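Local coordinates for protein CofB (Escherichia coli, PDB 5AX6) that serves as the minor pilin subunit of the CFA/III type IVb pilus, forms a homotrimer and probably takes part in pilus assembly, at residues 57-63 with 137-143; 122-126 with 190-194; 342-348 with 483-489. The contacts are given in a common frame with arbitrary orientation. Residue numbers count along the deposited sequence, not the author numbering.

Overall arrangement
Contacts 1 and 2 belong to the pilin domain and contact 3 to the C-terminal domain, on opposite sides of the centre of an elongated chain. The centres of contacts 1 and 2 are about 15 Å apart and they touch: Ile126 CG2 lies 3.7 Å from Asp143 O and 3.9 Å from Val142 CG1, where the neighbouring strands 121-130 and 139-148 meet. Each ties a loop to that sheet, contact 1 through Arg57 and Arg141, contact 2 through Arg125 and an indole-carboxylate bond. Contact 3 lies about 69 Å from contact 1 and about 73 Å from contact 2 between centres, and about 54 Å from contact 2 between nearest atoms. It pairs two strands in the trimer interface.

Contact 1. Residues 57-63 with 137-143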
loop_
_atom_site.group_PDB
_atom_site.type_symbol
_atom_site.label_atom_id
_atom_site.label_comp_id
_atom_site.label_asym_id
_atom_site.label_seq_id
_atom_site.Cartn_x
_atom_site.Cartn_y
_atom_site.Cartn_z
ATOM N N ARG A 57 -11.857 4.100 43.660
ATOM C CA ARG A 57 -10.878 3.013 43.501
ATOM C C ARG A 57 -10.978 2.010 44.629
ATOM O O ARG A 57 -11.221 2.383 45.776
ATOM C CB ARG A 57 -9.435 3.540 43.478
ATOM C CG ARG A 57 -9.142 4.524 42.364
ATOM C CD ARG A 57 -9.131 3.838 41.020
ATOM N NE ARG A 57 -8.618 4.778 40.041
ATOM C CZ ARG A 57 -9.358 5.720 39.464
ATOM N NH1 ARG A 57 -10.656 5.817 39.742
ATOM N NH2 ARG A 57 -8.798 6.561 38.605
ATOM N N THR A 58 -10.740 0.747 44.310
ATOM C CA THR A 58 -10.479 -0.240 45.343
ATOM C C THR A 58 -8.967 -0.490 45.380
ATOM O O THR A 58 -8.242 -0.073 44.477
ATOM C CB THR A 58 -11.256 -1.538 45.096
ATOM O OG1 THR A 58 -10.792 -2.151 43.885
ATOM C CG2 THR A 58 -12.763 -1.228 44.958
ATOM N N THR A 59 -8.479 -1.159 46.418
ATOM C CA THR A 59 -7.028 -1.301 46.558
ATOM C C THR A 59 -6.584 -2.756 46.653
ATOM O O THR A 59 -5.435 -3.041 47.020
ATOM C CB THR A 59 -6.513 -0.543 47.795
ATOM O OG1 THR A 59 -7.162 -1.055 48.960
ATOM C CG2 THR A 59 -6.810 0.941 47.668
ATOM N N ASN A 60 -7.474 -3.678 46.306
ATOM C CA ASN A 60 -7.135 -5.100 46.357
ATOM C C ASN A 60 -6.352 -5.559 45.119
ATOM O O ASN A 60 -6.882 -6.248 44.243
ATOM C CB ASN A 60 -8.398 -5.956 46.545
ATOM C CG ASN A 60 -9.502 -5.631 45.538
ATOM O OD1 ASN A 60 -9.722 -4.472 45.185
ATOM N ND2 ASN A 60 -10.202 -6.660 45.088
ATOM N N LYS A 61 -5.073 -5.189 45.058
ATOM C CA LYS A 61 -4.236 -5.546 43.904
ATOM C C LYS A 61 -4.023 -7.050 43.795
ATOM O O LYS A 61 -3.915 -7.593 42.699
ATOM C CB LYS A 61 -2.877 -4.848 43.980
ATOM C CG LYS A 61 -2.938 -3.343 44.046
ATOM C CD LYS A 61 -1.525 -2.794 44.035
ATOM C CE LYS A 61 -1.501 -1.302 44.221
ATOM N NZ LYS A 61 -0.097 -0.809 44.157
ATOM N N ASP A 62 -3.934 -7.711 44.944
ATOM C CA ASP A 62 -3.860 -9.166 45.000
ATOM C C ASP A 62 -5.258 -9.743 44.784
ATOM O O ASP A 62 -6.188 -9.382 45.497
ATOM C CB ASP A 62 -3.279 -9.607 46.356
ATOM C CG ASP A 62 -3.002 -11.109 46.439
ATOM O OD1 ASP A 62 -3.721 -11.920 45.815
ATOM O OD2 ASP A 62 -2.057 -11.478 47.164
ATOM N N LEU A 63 -5.407 -10.624 43.797
ATOM C CA LEU A 63 -6.705 -11.239 43.510
ATOM C C LEU A 63 -7.326 -11.928 44.729
ATOM O O LEU A 63 -8.549 -12.124 44.800
ATOM C CB LEU A 63 -6.568 -12.246 42.372
ATOM C CG LEU A 63 -6.544 -11.658 40.961
ATOM C CD1 LEU A 63 -5.994 -12.685 39.970
ATOM C CD2 LEU A 63 -7.944 -11.207 40.558
ATOM N N SER A 137 -5.639 7.763 40.561
ATOM C CA SER A 137 -4.620 6.758 40.281
ATOM C C SER A 137 -4.908 5.950 39.021
ATOM O O SER A 137 -6.065 5.744 38.669
ATOM C CB SER A 137 -4.498 5.802 41.462
ATOM O OG SER A 137 -3.678 4.698 41.136
ATOM N N ALA A 138 -3.852 5.477 38.362
ATOM C CA ALA A 138 -4.008 4.545 37.243
ATOM C C ALA A 138 -4.703 3.283 37.728
ATOM O O ALA A 138 -4.646 2.941 38.909
ATOM C CB ALA A 138 -2.657 4.204 36.625
ATOM N N ILE A 139 -5.367 2.596 36.811
ATOM C CA ILE A 139 -6.150 1.420 37.144
ATOM C C ILE A 139 -5.485 0.186 36.545
ATOM O O ILE A 139 -5.304 0.105 35.322
ATOM C CB ILE A 139 -7.596 1.556 36.617
ATOM C CG1 ILE A 139 -8.325 2.702 37.344
ATOM C CG2 ILE A 139 -8.345 0.236 36.756
ATOM C CD1 ILE A 139 -9.606 3.190 36.618
ATOM N N GLU A 140 -5.112 -0.771 37.385
ATOM C CA GLU A 140 -4.357 -1.913 36.881
ATOM C C GLU A 140 -5.216 -3.140 36.685
ATOM O O GLU A 140 -4.782 -4.135 36.090
ATOM C CB GLU A 140 -3.185 -2.243 37.817
ATOM C CG GLU A 140 -3.572 -2.795 39.171
ATOM C CD GLU A 140 -2.345 -3.099 40.028
ATOM O OE1 GLU A 140 -1.481 -2.206 40.170
ATOM O OE2 GLU A 140 -2.236 -4.235 40.538
ATOM N N ARG A 141 -6.440 -3.087 37.185
ATOM C CA ARG A 141 -7.358 -4.199 36.984
ATOM C C ARG A 141 -8.786 -3.699 37.097
ATOM O O ARG A 141 -9.059 -2.822 37.916
ATOM C CB ARG A 141 -7.108 -5.315 38.015
ATOM C CG ARG A 141 -7.717 -6.656 37.608
ATOM C CD ARG A 141 -7.414 -7.742 38.627
ATOM N NE ARG A 141 -8.227 -7.624 39.838
ATOM C CZ ARG A 141 -7.732 -7.472 41.064
ATOM N NH1 ARG A 141 -6.421 -7.388 41.257
ATOM N NH2 ARG A 141 -8.553 -7.393 42.100
ATOM N N VAL A 142 -9.685 -4.251 36.284
ATOM C CA VAL A 142 -11.106 -3.933 36.414
ATOM C C VAL A 142 -11.868 -5.202 36.744
ATOM O O VAL A 142 -11.855 -6.159 35.974
ATOM C CB VAL A 142 -11.693 -3.296 35.123
ATOM C CG1 VAL A 142 -13.148 -2.882 35.354
ATOM C CG2 VAL A 142 -10.862 -2.095 34.686
ATOM N N ASP A 143 -12.525 -5.207 37.900
ATOM C CA ASP A 143 -13.312 -6.357 38.328
ATOM C C ASP A 143 -14.799 -6.095 38.130
ATOM O O ASP A 143 -15.287 -5.034 38.497
ATOM C CB ASP A 143 -13.057 -6.675 39.809
ATOM C CG ASP A 143 -11.661 -7.226 40.070
ATOM O OD1 ASP A 143 -11.013 -7.729 39.120
ATOM O OD2 ASP A 143 -11.228 -7.174 41.245
HETATM O O HOH W 1 -12.647 -6.946 43.534
#
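Two arginines, one from each segment, reach across the gap and end on backbone carbonyls of the other, so the two segments are joined by side chain to backbone bonds; the nearest CA atoms, of Lys61 and Arg141, are still 7.7 Å apart. Arg57 clasps Ser137 O with NE (3.1 Å) and NH2 (2.9 Å) while Ile139 CG1 covers one guanidinium face; Leu45 O is a further acceptor for NH2. In the other direction, Arg141 NH2 donates to Asn60 O (2.9 Å), and its NH1 makes a weak bond to Lys61 O (2.9 Å). Asn60 centres an inverse gamma turn, and both carbonyls meet the guanidinium edge. Asp143 orients this group through Arg141 NE-Asp143 OD1 (2.9 Å) and the salt bridge Arg141 NH2-Asp143 OD2 (2.8 Å), while Leu63 CD2 lies over a face; OD1 also bonds Ser226 OG. Water 1 links Asn60 ND2 (2.9 Å) to Asp143 OD2 (2.7 Å). Arginine-carbonyl bonds thus pin a long loop to strand 139-148 and the residues just before it, in the pilin-domain antiparallel sheet.

Contact 2. Residues 122-126 with 190-194; sequences KIDRI and AAGWR
Residues 122-126 form a strand interrupted by a classic beta bulge, in which Asp124 and Arg125 both face Ile145 of the adjacent strand 139-148. Lys122 and Ile123 are extended and do not touch 190-194. At Asp124 the backbone leaves the extended region (phi/psi -101/-23°), and at Arg125 it returns to it (-171/148°). The CA-to-CB bonds of these two consecutive residues therefore both point toward the loop. Asp124, chi1 t, places OD2 2.8 Å from Trp193 NE1, which donates a nearly straight hydrogen bond (170°) in the plane of the indole; the same oxygen lies 4.0 Å from Ala190 CA. Arg125 is stretched out, with chi1 to chi3 all t, and its NH1 donates to Ala190 O at 2.8 Å. Its CA is 6.6 Å from that of Ala190, the closest CA pair. NH1 also donates to water 2 (3.1 Å), which in turn donates to Ala191 O (2.7 Å). Ile126 resumes the strand and makes no contact with the loop.

On the loop side, residues 190-192 have helical phi/psi values without regular helical bonds. The CA-to-CB bond of Trp193 (-60/139°, chi1 m, chi2 114°) points toward the strand, and the ring presents NE1 to Asp124. The loop joins strands 179-185 and 194-198 and is thereby attached to 121-130, elsewhere in the same sheet. Arg185 forms a salt bridge with Asp124 OD2, while Asp127 pairs with Arg125 NE and Phe74 makes a cation-pi contact with Arg125. The chemistry implies a directional polar attachment with just 224 Å² buried, centred on one carboxylate oxygen shared by indole and guanidinium.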
loop_
_atom_site.group_PDB
_atom_site.type_symbol
_atom_site.label_atom_id
_atom_site.label_comp_id
_atom_site.label_asym_id
_atom_site.label_seq_id
_atom_site.Cartn_x
_atom_site.Cartn_y
_atom_site.Cartn_z
ATOM N N LYS A 122 -26.389 -10.524 35.810
ATOM C CA LYS A 122 -26.285 -9.075 35.616
ATOM C C LYS A 122 -25.024 -8.530 36.265
ATOM O O LYS A 122 -24.561 -9.072 37.262
ATOM C CB LYS A 122 -27.484 -8.351 36.230
ATOM C CG LYS A 122 -28.833 -8.742 35.669
ATOM C CD LYS A 122 -29.939 -8.030 36.423
ATOM C CE LYS A 122 -31.291 -8.278 35.757
ATOM N NZ LYS A 122 -32.422 -7.991 36.693
ATOM N N ILE A 123 -24.501 -7.429 35.745
ATOM C CA ILE A 123 -23.410 -6.746 36.446
ATOM C C ILE A 123 -23.950 -5.972 37.638
ATOM O O ILE A 123 -24.792 -5.090 37.486
ATOM C CB ILE A 123 -22.645 -5.787 35.521
ATOM C CG1 ILE A 123 -22.058 -6.561 34.342
ATOM C CG2 ILE A 123 -21.537 -5.063 36.309
ATOM C CD1 ILE A 123 -21.573 -5.683 33.194
ATOM N N ASP A 124 -23.460 -6.302 38.830
ATOM C CA ASP A 124 -23.976 -5.706 40.055
ATOM C C ASP A 124 -23.071 -4.587 40.578
ATOM O O ASP A 124 -23.500 -3.697 41.309
ATOM C CB ASP A 124 -24.133 -6.787 41.132
ATOM C CG ASP A 124 -24.973 -6.319 42.302
ATOM O OD1 ASP A 124 -26.064 -5.748 42.062
ATOM O OD2 ASP A 124 -24.544 -6.511 43.459
ATOM N N ARG A 125 -21.808 -4.636 40.182
ATOM C CA ARG A 125 -20.810 -3.793 40.801
ATOM C C ARG A 125 -19.518 -3.881 40.012
ATOM O O ARG A 125 -19.217 -4.917 39.410
ATOM C CB ARG A 125 -20.606 -4.237 42.254
ATOM C CG ARG A 125 -19.307 -3.832 42.878
ATOM C CD ARG A 125 -19.245 -4.352 44.307
ATOM N NE ARG A 125 -17.872 -4.389 44.794
ATOM C CZ ARG A 125 -17.535 -4.729 46.028
ATOM N NH1 ARG A 125 -18.482 -5.046 46.906
ATOM N NH2 ARG A 125 -16.258 -4.736 46.384
ATOM N N ILE A 126 -18.785 -2.774 39.997
ATOM C CA ILE A 126 -17.513 -2.676 39.293
ATOM C C ILE A 126 -16.464 -2.138 40.239
ATOM O O ILE A 126 -16.716 -1.174 40.971
ATOM C CB ILE A 126 -17.619 -1.767 38.056
ATOM C CG1 ILE A 126 -18.645 -2.339 37.074
ATOM C CG2 ILE A 126 -16.254 -1.599 37.382
ATOM C CD1 ILE A 126 -19.035 -1.361 35.955
ATOM N N ALA A 190 -24.747 -4.535 47.592
ATOM C CA ALA A 190 -23.523 -4.506 46.780
ATOM C C ALA A 190 -22.278 -4.513 47.662
ATOM O O ALA A 190 -21.226 -5.001 47.256
ATOM C CB ALA A 190 -23.509 -3.292 45.867
ATOM N N ALA A 191 -22.404 -3.982 48.874
ATOM C CA ALA A 191 -21.287 -3.978 49.821
ATOM C C ALA A 191 -21.094 -5.326 50.520
ATOM O O ALA A 191 -20.103 -5.529 51.222
ATOM C CB ALA A 191 -21.480 -2.883 50.852
ATOM N N GLY A 192 -22.029 -6.249 50.329
ATOM C CA GLY A 192 -21.971 -7.531 51.012
ATOM C C GLY A 192 -21.098 -8.590 50.357
ATOM O O GLY A 192 -20.783 -9.603 50.975
ATOM N N TRP A 193 -20.725 -8.378 49.097
ATOM C CA TRP A 193 -19.937 -9.367 48.357
ATOM C C TRP A 193 -18.592 -9.673 49.006
ATOM O O TRP A 193 -17.905 -8.770 49.467
ATOM C CB TRP A 193 -19.682 -8.877 46.926
ATOM C CG TRP A 193 -20.891 -8.844 46.057
ATOM C CD1 TRP A 193 -21.503 -7.733 45.532
ATOM C CD2 TRP A 193 -21.635 -9.974 45.588
ATOM N NE1 TRP A 193 -22.580 -8.110 44.762
ATOM C CE2 TRP A 193 -22.683 -9.480 44.781
ATOM C CE3 TRP A 193 -21.518 -11.357 45.771
ATOM C CZ2 TRP A 193 -23.613 -10.320 44.169
ATOM C CZ3 TRP A 193 -22.435 -12.189 45.155
ATOM C CH2 TRP A 193 -23.471 -11.668 44.363
ATOM N N ARG A 194 -18.208 -10.946 49.010
ATOM C CA ARG A 194 -16.882 -11.350 49.467
ATOM C C ARG A 194 -16.452 -12.596 48.707
ATOM O O ARG A 194 -17.288 -13.311 48.156
ATOM C CB ARG A 194 -16.876 -11.628 50.974
ATOM C CG ARG A 194 -17.758 -12.816 51.339
ATOM C CD ARG A 194 -17.586 -13.288 52.788
ATOM N NE ARG A 194 -18.583 -14.316 53.081
ATOM C CZ ARG A 194 -19.831 -14.051 53.459
ATOM N NH1 ARG A 194 -20.226 -12.791 53.633
ATOM N NH2 ARG A 194 -20.681 -15.047 53.675
HETATM O O HOH W 2 -17.861 -6.040 49.749
#

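Contact 3. Residues 342-348 with 483-489; sequences ELRTIPN and TTWCSTE
An irregular antiparallel pairing in the C-terminal domain joins 342-348 to 483-489, burying 556 Å². Residues 342-344 and 483-487 are extended strand; Ile346 (phi/psi -74/128°), its CA-to-CB bond pointing away from 483-489, and Pro347 (-76/163°) are loop before Asn348. The axes of 342-344 and 483-487 approach to 5.5 Å, with 149° between their N-to-C directions. Arg344 is bridged with Ser487 (CA-CA 4.3 Å) and Asn348 forms a hydrogen-bonded pair with Thr484; between them the register shifts by one residue.

At one end, Thr488 N donates to Leu343 O (3.0 Å). Thr488 OG1, chi1 p, accepts from Leu343 N (2.8 Å) and donates to Glu342 OE1 (2.6 Å), so a hydroxyl takes a place a carbonyl would hold in regular pairing. Ser487 OG accepts from Glu489 N (3.0 Å), an ST turn.

Thr345 repeats the substitution: its N donates to Cys486 O (3.0 Å), while its OG1, chi1 p, accepts from Cys486 N (2.9 Å). Pro347, lacking an amide hydrogen, sets its CA 3.1 Å from Thr484 O in a CA-H...O contact. Regular pairing resumes with Asn348 N to Thr484 O (2.9 Å) and Thr484 N to Asn348 O (3.0 Å). Water 3 lies 2.9 Å from Asn348 ND2 and 3.0 Å from Thr484 OG1.

Cys486 forms a disulfide with Cys388. Arg344 donates to Ile346 O of the third subunit, Asn348 ND2 bonds Glu489 of the second, and Pro347 packs on Pro347 of both, so this pairing forms part of the trimer interface. Within the four-stranded antiparallel sheet, strands 341-353 and 478-487 are the central pair, flanked by 327-333 and 398-409 respectively.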
loop_
_atom_site.group_PDB
_atom_site.type_symbol
_atom_site.label_atom_id
_atom_site.label_comp_id
_atom_site.label_asym_id
_atom_site.label_seq_id
_atom_site.Cartn_x
_atom_site.Cartn_y
_atom_site.Cartn_z
ATOM N N GLU A 342 -15.757 -8.495 -22.851
ATOM C CA GLU A 342 -14.583 -8.964 -23.575
ATOM C C GLU A 342 -13.337 -8.346 -22.978
ATOM O O GLU A 342 -13.398 -7.242 -22.443
ATOM C CB GLU A 342 -14.668 -8.602 -25.060
ATOM C CG GLU A 342 -15.945 -9.062 -25.754
ATOM C CD GLU A 342 -15.883 -10.499 -26.249
ATOM O OE1 GLU A 342 -15.004 -11.269 -25.797
ATOM O OE2 GLU A 342 -16.725 -10.860 -27.103
ATOM N N LEU A 343 -12.205 -9.037 -23.103
ATOM C CA LEU A 343 -10.934 -8.502 -22.627
ATOM C C LEU A 343 -9.973 -8.257 -23.785
ATOM O O LEU A 343 -9.957 -9.005 -24.759
ATOM C CB LEU A 343 -10.288 -9.457 -21.622
ATOM C CG LEU A 343 -11.146 -9.835 -20.415
ATOM C CD1 LEU A 343 -10.364 -10.794 -19.530
ATOM C CD2 LEU A 343 -11.566 -8.608 -19.636
ATOM N N ARG A 344 -9.177 -7.197 -23.685
ATOM C CA ARG A 344 -8.140 -6.950 -24.689
ATOM C C ARG A 344 -6.880 -6.399 -24.044
ATOM O O ARG A 344 -6.929 -5.856 -22.934
ATOM C CB ARG A 344 -8.626 -5.968 -25.752
ATOM C CG ARG A 344 -8.773 -4.549 -25.235
ATOM C CD ARG A 344 -9.628 -3.733 -26.187
ATOM N NE ARG A 344 -9.734 -2.337 -25.794
ATOM C CZ ARG A 344 -10.680 -1.855 -25.004
ATOM N NH1 ARG A 344 -11.594 -2.671 -24.480
ATOM N NH2 ARG A 344 -10.697 -0.558 -24.718
ATOM N N THR A 345 -5.762 -6.514 -24.756
ATOM C CA THR A 345 -4.493 -5.963 -24.285
ATOM C C THR A 345 -4.114 -4.752 -25.128
ATOM O O THR A 345 -4.769 -4.440 -26.110
ATOM C CB THR A 345 -3.345 -6.995 -24.368
ATOM O OG1 THR A 345 -3.180 -7.395 -25.731
ATOM C CG2 THR A 345 -3.649 -8.227 -23.538
ATOM N N ILE A 346 -3.031 -4.092 -24.742
ATOM C CA ILE A 346 -2.502 -2.964 -25.493
ATOM C C ILE A 346 -1.824 -3.460 -26.766
ATOM O O ILE A 346 -0.953 -4.337 -26.711
ATOM C CB ILE A 346 -1.508 -2.175 -24.629
ATOM C CG1 ILE A 346 -2.250 -1.587 -23.416
ATOM C CG2 ILE A 346 -0.787 -1.099 -25.459
ATOM C CD1 ILE A 346 -1.311 -1.140 -22.278
ATOM N N PRO A 347 -2.204 -2.904 -27.921
ATOM C CA PRO A 347 -1.637 -3.410 -29.176
ATOM C C PRO A 347 -0.208 -2.949 -29.429
ATOM O O PRO A 347 0.264 -2.000 -28.792
ATOM C CB PRO A 347 -2.571 -2.830 -30.232
ATOM C CG PRO A 347 -3.017 -1.524 -29.627
ATOM C CD PRO A 347 -3.184 -1.831 -28.151
ATOM N N ASN A 348 0.472 -3.640 -30.343
ATOM C CA ASN A 348 1.709 -3.150 -30.938
ATOM C C ASN A 348 1.445 -2.879 -32.410
ATOM O O ASN A 348 0.507 -3.426 -32.985
ATOM C CB ASN A 348 2.845 -4.162 -30.771
ATOM C CG ASN A 348 4.218 -3.555 -31.072
ATOM O OD1 ASN A 348 4.399 -2.339 -31.024
ATOM N ND2 ASN A 348 5.183 -4.404 -31.384
ATOM N N THR A 483 -1.151 -4.652 -36.795
ATOM C CA THR A 483 -1.530 -4.476 -35.398
ATOM C C THR A 483 -1.595 -5.841 -34.739
ATOM O O THR A 483 -2.225 -6.747 -35.273
ATOM C CB THR A 483 -2.915 -3.788 -35.248
ATOM O OG1 THR A 483 -2.945 -2.589 -36.026
ATOM C CG2 THR A 483 -3.190 -3.453 -33.777
ATOM N N THR A 484 -0.959 -5.985 -33.581
ATOM C CA THR A 484 -0.980 -7.238 -32.851
ATOM C C THR A 484 -1.457 -6.989 -31.425
ATOM O O THR A 484 -1.087 -5.980 -30.812
ATOM C CB THR A 484 0.417 -7.896 -32.825
ATOM O OG1 THR A 484 1.346 -7.056 -32.119
ATOM C CG2 THR A 484 0.915 -8.142 -34.243
ATOM N N TRP A 485 -2.276 -7.900 -30.894
ATOM C CA TRP A 485 -2.788 -7.740 -29.536
ATOM C C TRP A 485 -3.358 -9.084 -29.092
ATOM O O TRP A 485 -3.326 -10.042 -29.855
ATOM C CB TRP A 485 -3.846 -6.615 -29.464
ATOM C CG TRP A 485 -5.202 -6.906 -30.089
ATOM C CD1 TRP A 485 -6.371 -7.148 -29.417
ATOM C CD2 TRP A 485 -5.531 -6.954 -31.494
ATOM N NE1 TRP A 485 -7.394 -7.349 -30.314
ATOM C CE2 TRP A 485 -6.909 -7.242 -31.587
ATOM C CE3 TRP A 485 -4.795 -6.781 -32.675
ATOM C CZ2 TRP A 485 -7.570 -7.367 -32.818
ATOM C CZ3 TRP A 485 -5.457 -6.916 -33.902
ATOM C CH2 TRP A 485 -6.833 -7.199 -33.955
ATOM N N CYS A 486 -3.841 -9.174 -27.859
ATOM C CA CYS A 486 -4.524 -10.395 -27.424
ATOM C C CYS A 486 -5.934 -10.034 -27.011
ATOM O O CYS A 486 -6.173 -8.924 -26.519
ATOM C CB CYS A 486 -3.779 -11.072 -26.259
ATOM S SG CYS A 486 -2.149 -11.715 -26.676
ATOM N N SER A 487 -6.868 -10.963 -27.184
ATOM C CA SER A 487 -8.274 -10.664 -26.943
ATOM C C SER A 487 -9.090 -11.924 -26.675
ATOM O O SER A 487 -8.737 -13.005 -27.139
ATOM C CB SER A 487 -8.863 -9.926 -28.148
ATOM O OG SER A 487 -10.209 -9.541 -27.924
ATOM N N THR A 488 -10.185 -11.769 -25.941
ATOM C CA THR A 488 -11.158 -12.849 -25.815
ATOM C C THR A 488 -11.951 -12.998 -27.113
ATOM O O THR A 488 -12.574 -14.031 -27.348
ATOM C CB THR A 488 -12.118 -12.611 -24.661
ATOM O OG1 THR A 488 -12.641 -11.279 -24.749
ATOM C CG2 THR A 488 -11.392 -12.779 -23.337
ATOM N N GLU A 489 -11.930 -11.960 -27.948
ATOM C CA GLU A 489 -12.534 -12.029 -29.281
ATOM C C GLU A 489 -11.595 -12.824 -30.179
ATOM O O GLU A 489 -10.431 -12.474 -30.331
ATOM C CB GLU A 489 -12.776 -10.619 -29.849
ATOM C CG GLU A 489 -13.654 -9.735 -28.957
ATOM C CD GLU A 489 -13.736 -8.288 -29.437
ATOM O OE1 GLU A 489 -14.133 -8.068 -30.607
ATOM O OE2 GLU A 489 -13.410 -7.369 -28.645
HETATM O O HOH W 3 4.382 -7.168 -31.980
#